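Local structure of short chain dehydrogenase (Salmonella typhi, 3G1T) at residues Q56-A59 / D60-V64; I108-M111 / S112-D115. The protein probably works as an NAD(P)-dependent oxidoreductase of the short-chain dehydrogenase family, with a Rossmann fold; its substrate is not established. All coordinates share one frame; numbering follows the deposited sequence.

Interaction 1: residues Q56-A59 / D60-V64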
loop_
_atom_site.group_PDB
_atom_site.type_symbol
_atom_site.label_atom_id
_atom_site.label_comp_id
_atom_site.label_asym_id
_atom_site.label_seq_id
_atom_site.Cartn_x
_atom_site.Cartn_y
_atom_site.Cartn_z
ATOM N N GLN A 56 5.910 17.000 -29.875
ATOM C CA GLN A 56 5.880 17.938 -31.016
ATOM C C GLN A 56 5.445 19.338 -30.572
ATOM O O GLN A 56 5.958 20.336 -31.040
ATOM C CB GLN A 56 4.958 17.417 -32.132
ATOM C CG GLN A 56 5.374 16.032 -32.678
ATOM C CD GLN A 56 5.865 16.009 -34.140
ATOM O OE1 GLN A 56 5.815 14.960 -34.798
ATOM N NE2 GLN A 56 6.366 17.160 -34.634
ATOM N N HIS A 57 4.532 19.385 -29.608
ATOM C CA HIS A 57 4.065 20.648 -29.045
ATOM C C HIS A 57 5.262 21.315 -28.358
ATOM O O HIS A 57 5.518 22.479 -28.587
ATOM C CB HIS A 57 2.851 20.365 -28.112
ATOM C CG HIS A 57 2.197 21.583 -27.502
ATOM N ND1 HIS A 57 0.960 21.520 -26.890
ATOM C CD2 HIS A 57 2.574 22.886 -27.435
ATOM C CE1 HIS A 57 0.622 22.718 -26.430
ATOM N NE2 HIS A 57 1.576 23.568 -26.759
ATOM N N ILE A 58 6.050 20.568 -27.577
ATOM C CA ILE A 58 7.210 21.147 -26.870
ATOM C C ILE A 58 8.230 21.591 -27.940
ATOM O O ILE A 58 8.788 22.696 -27.828
ATOM C CB ILE A 58 7.822 20.121 -25.846
ATOM C CG1 ILE A 58 6.923 19.950 -24.615
ATOM C CG2 ILE A 58 9.315 20.475 -25.418
ATOM C CD1 ILE A 58 7.229 18.649 -23.771
ATOM N N ALA A 59 8.450 20.750 -28.963
ATOM C CA ALA A 59 9.386 21.080 -30.073
ATOM C C ALA A 59 8.970 22.346 -30.783
ATOM O O ALA A 59 9.810 23.228 -31.030
ATOM C CB ALA A 59 9.516 19.968 -31.060
ATOM N N ASP A 60 7.670 22.466 -31.034
ATOM C CA ASP A 60 7.119 23.726 -31.622
ATOM C C ASP A 60 7.376 24.967 -30.780
ATOM O O ASP A 60 7.438 26.088 -31.307
ATOM C CB ASP A 60 5.626 23.628 -31.870
ATOM C CG ASP A 60 5.279 22.638 -32.958
ATOM O OD1 ASP A 60 6.200 22.253 -33.700
ATOM O OD2 ASP A 60 4.085 22.256 -33.039
ATOM N N GLU A 61 7.487 24.789 -29.472
ATOM C CA GLU A 61 7.779 25.915 -28.597
ATOM C C GLU A 61 9.287 26.090 -28.235
ATOM O O GLU A 61 9.741 27.209 -28.092
ATOM C CB GLU A 61 6.978 25.802 -27.305
ATOM C CG GLU A 61 5.546 26.226 -27.346
ATOM C CD GLU A 61 4.832 25.860 -26.041
ATOM O OE1 GLU A 61 5.509 25.852 -24.950
ATOM O OE2 GLU A 61 3.627 25.547 -26.096
ATOM N N GLN A 62 10.033 24.999 -28.023
ATOM C CA GLN A 62 11.438 25.053 -27.532
ATOM C C GLN A 62 12.488 24.852 -28.622
ATOM O O GLN A 62 13.679 25.185 -28.416
ATOM C CB GLN A 62 11.691 24.009 -26.429
ATOM C CG GLN A 62 10.708 24.062 -25.211
ATOM C CD GLN A 62 10.497 25.436 -24.579
ATOM O OE1 GLN A 62 9.408 25.731 -24.091
ATOM N NE2 GLN A 62 11.516 26.281 -24.597
ATOM N N HIS A 63 12.032 24.260 -29.742
ATOM C CA HIS A 63 12.810 24.005 -30.966
ATOM C C HIS A 63 13.782 22.798 -30.920
ATOM O O HIS A 63 14.608 22.633 -31.834
ATOM C CB HIS A 63 13.471 25.306 -31.490
ATOM C CG HIS A 63 12.499 26.434 -31.720
ATOM N ND1 HIS A 63 11.550 26.415 -32.724
ATOM C CD2 HIS A 63 12.331 27.615 -31.071
ATOM C CE1 HIS A 63 10.853 27.539 -32.692
ATOM N NE2 HIS A 63 11.304 28.284 -31.697
ATOM N N VAL A 64 13.685 21.979 -29.857
ATOM C CA VAL A 64 14.379 20.672 -29.751
ATOM C C VAL A 64 13.328 19.629 -29.343
ATOM O O VAL A 64 12.692 19.805 -28.285
ATOM C CB VAL A 64 15.463 20.644 -28.630
ATOM C CG1 VAL A 64 16.383 19.414 -28.816
ATOM C CG2 VAL A 64 16.280 21.969 -28.562
#

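Interaction 2: residues I108-M111 / S112-D115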
loop_
_atom_site.group_PDB
_atom_site.type_symbol
_atom_site.label_atom_id
_atom_site.label_comp_id
_atom_site.label_asym_id
_atom_site.label_seq_id
_atom_site.Cartn_x
_atom_site.Cartn_y
_atom_site.Cartn_z
ATOM N N ILE A 108 -14.556 2.521 -8.494
ATOM C CA ILE A 108 -15.036 3.235 -7.310
ATOM C C ILE A 108 -16.324 2.525 -6.834
ATOM O O ILE A 108 -17.321 2.458 -7.599
ATOM C CB ILE A 108 -15.401 4.805 -7.630
ATOM C CG1 ILE A 108 -14.153 5.701 -7.966
ATOM C CG2 ILE A 108 -16.191 5.475 -6.461
ATOM C CD1 ILE A 108 -12.993 5.642 -6.894
ATOM N N GLY A 109 -16.375 2.075 -5.575
ATOM C CA GLY A 109 -17.525 1.284 -5.102
ATOM C C GLY A 109 -17.089 0.586 -3.839
ATOM O O GLY A 109 -15.930 0.706 -3.448
ATOM N N PRO A 110 -18.009 -0.130 -3.200
ATOM C CA PRO A 110 -17.730 -0.698 -1.835
ATOM C C PRO A 110 -16.829 -1.913 -1.878
ATOM O O PRO A 110 -16.678 -2.577 -2.890
ATOM C CB PRO A 110 -19.136 -1.022 -1.279
ATOM C CG PRO A 110 -19.893 -1.404 -2.570
ATOM C CD PRO A 110 -19.410 -0.310 -3.610
ATOM N N MET A 111 -16.088 -2.096 -0.786
ATOM C CA MET A 111 -15.171 -3.202 -0.655
ATOM C C MET A 111 -15.877 -4.533 -0.866
ATOM O O MET A 111 -15.231 -5.463 -1.398
ATOM C CB MET A 111 -14.509 -3.180 0.722
ATOM C CG MET A 111 -13.470 -2.012 0.814
ATOM S SD MET A 111 -11.929 -2.188 -0.170
ATOM C CE MET A 111 -11.037 -3.407 0.820
ATOM N N SER A 112 -17.173 -4.614 -0.506
ATOM C CA SER A 112 -17.936 -5.876 -0.736
ATOM C C SER A 112 -18.006 -6.268 -2.228
ATOM O O SER A 112 -18.145 -7.458 -2.563
ATOM C CB SER A 112 -19.343 -5.750 -0.214
ATOM O OG SER A 112 -19.958 -4.733 -0.948
ATOM N N GLU A 113 -17.866 -5.260 -3.083
ATOM C CA GLU A 113 -18.005 -5.392 -4.561
ATOM C C GLU A 113 -16.727 -5.226 -5.350
ATOM O O GLU A 113 -16.666 -5.624 -6.523
ATOM C CB GLU A 113 -19.023 -4.321 -5.085
ATOM C CG GLU A 113 -20.511 -4.615 -4.841
ATOM C CD GLU A 113 -21.434 -3.417 -5.233
ATOM O OE1 GLU A 113 -21.051 -2.563 -6.103
ATOM O OE2 GLU A 113 -22.543 -3.326 -4.612
ATOM N N GLN A 114 -15.637 -4.723 -4.760
ATOM C CA GLN A 114 -14.463 -4.463 -5.603
ATOM C C GLN A 114 -14.011 -5.664 -6.422
ATOM O O GLN A 114 -13.746 -6.742 -5.863
ATOM C CB GLN A 114 -13.257 -4.047 -4.763
ATOM C CG GLN A 114 -13.377 -2.692 -4.107
ATOM C CD GLN A 114 -12.797 -1.588 -4.940
ATOM O OE1 GLN A 114 -13.529 -0.592 -5.263
ATOM N NE2 GLN A 114 -11.499 -1.696 -5.308
ATOM N N ASP A 115 -13.876 -5.488 -7.735
ATOM C CA ASP A 115 -13.423 -6.591 -8.579
ATOM C C ASP A 115 -11.974 -6.987 -8.245
ATOM O O ASP A 115 -11.091 -6.118 -8.325
ATOM C CB ASP A 115 -13.434 -6.210 -10.045
ATOM C CG ASP A 115 -12.920 -7.321 -10.874
ATOM O OD1 ASP A 115 -13.577 -8.362 -10.900
ATOM O OD2 ASP A 115 -11.868 -7.194 -11.444
#

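Interaction 1: residues Q56-A59 / D60-V64
Ala-59 and His-63 mark the C-terminal end of helix 48-62, the connecting helix of the beta-alpha-beta unit that joins strands 40-45 and 67-70 in the Rossmann fold. His-63 N donates to Ala-59 O at 2.8 Å, and at His-63 phi becomes positive, which takes the chain out of the helix. The methyl side chain of Ala-59 is compact enough for the returning backbone to pass close by, with Val-64 C 4.2 Å from Ala-59 CB. Ile-58 meets the need of the inward face: its side chain packs on Leu-32 and Ala-35 of helix 25-36, while its CG2 touches Gln-62 CG one turn on at 3.9 Å. Its carbonyl oxygen takes the short bond from Gln-62 N, 2.6 Å and nearly linear at the acceptor, as well as a weak one from Glu-61 N. Beside it, His-57 has its ring anti to the backbone N (chi1 -177°), which brings NE2 and CD2 near Glu-61, whose OE2 lies at the ring edge, 2.9 Å from NE2, with the carboxylate turned 80° from the ring plane. Glu-61 OE1 is meanwhile held in a salt bridge by Arg-36, so this acid reaches across to the neighbouring helix. Asp-60, a polar residue suited to the exposed face, gives its N to Gln-56 O. With chi1 at -67°, its carboxylate folds back along the helix, an approach between acceptors and not a second hydrogen bond: the same Gln-56 O sits squarely over the carboxylate face, 3.1 Å from Asp-60 CG and equally distant from OD1 and OD2.

Interaction 2: residues I108-M111 / S112-D115
A local turn contact, Pro-110 folding back on Glu-113 and Gln-114, shapes the loop between strand 97-99 and helix 116-142. Two overlapping beta turns make it. Pro-110 O accepts Glu-113 N at 2.9 Å, the donor standing 55° out of the carbonyl plane, and Gln-114 N is shared weakly between Pro-110 O and Met-111 O. Proline has no N-H to donate and enters the turn through its carbonyl oxygen, while its ring offers a surface: Glu-113, extended beyond CG, lays its carboxylate against it, CD 3.7 Å from Pro-110 CG. Ser-112 OG reaches the same ring carbon at 3.7 Å. On the buried side, Met-111 bends at chi2 (-70°), which brings SD to 4.2 Å from Gln-114 CG. Both side chains pack on Trp-119 of the same chain and on Phe-131 of the second subunit. Polar backbone atoms are met across that interface too, Met-111 N by Glu-184 and the carbonyl oxygens of Met-111 and Gln-114 by Gln-135, all of the second subunit. Asp-115 then ends the loop as the N-cap of helix 116-142, its OD2 accepting Ile-118 N: overlapping beta turns leading into a capped helix at a subunit interface.

Interaction 1 comes first along the chain and interaction 2 follows it in series, their centres 43 Å apart and nearest atoms about 29 Å apart, on opposite sides of the chain's centre. Both belong to one Rossmann fold built on a parallel sheet. Residues 56-64 end the helix that leads to strand 67-70, at one edge of the sheet within this chain, whereas residues 108-115 follow the more central strand 97-99 and lead into helix 116-142. Thus one contact finishes a helix and the other prepares the start of one. Their surroundings differ as well: interaction 1 meets no other protein chain of the assembly, while interaction 2 is part of the interface between the two subunits.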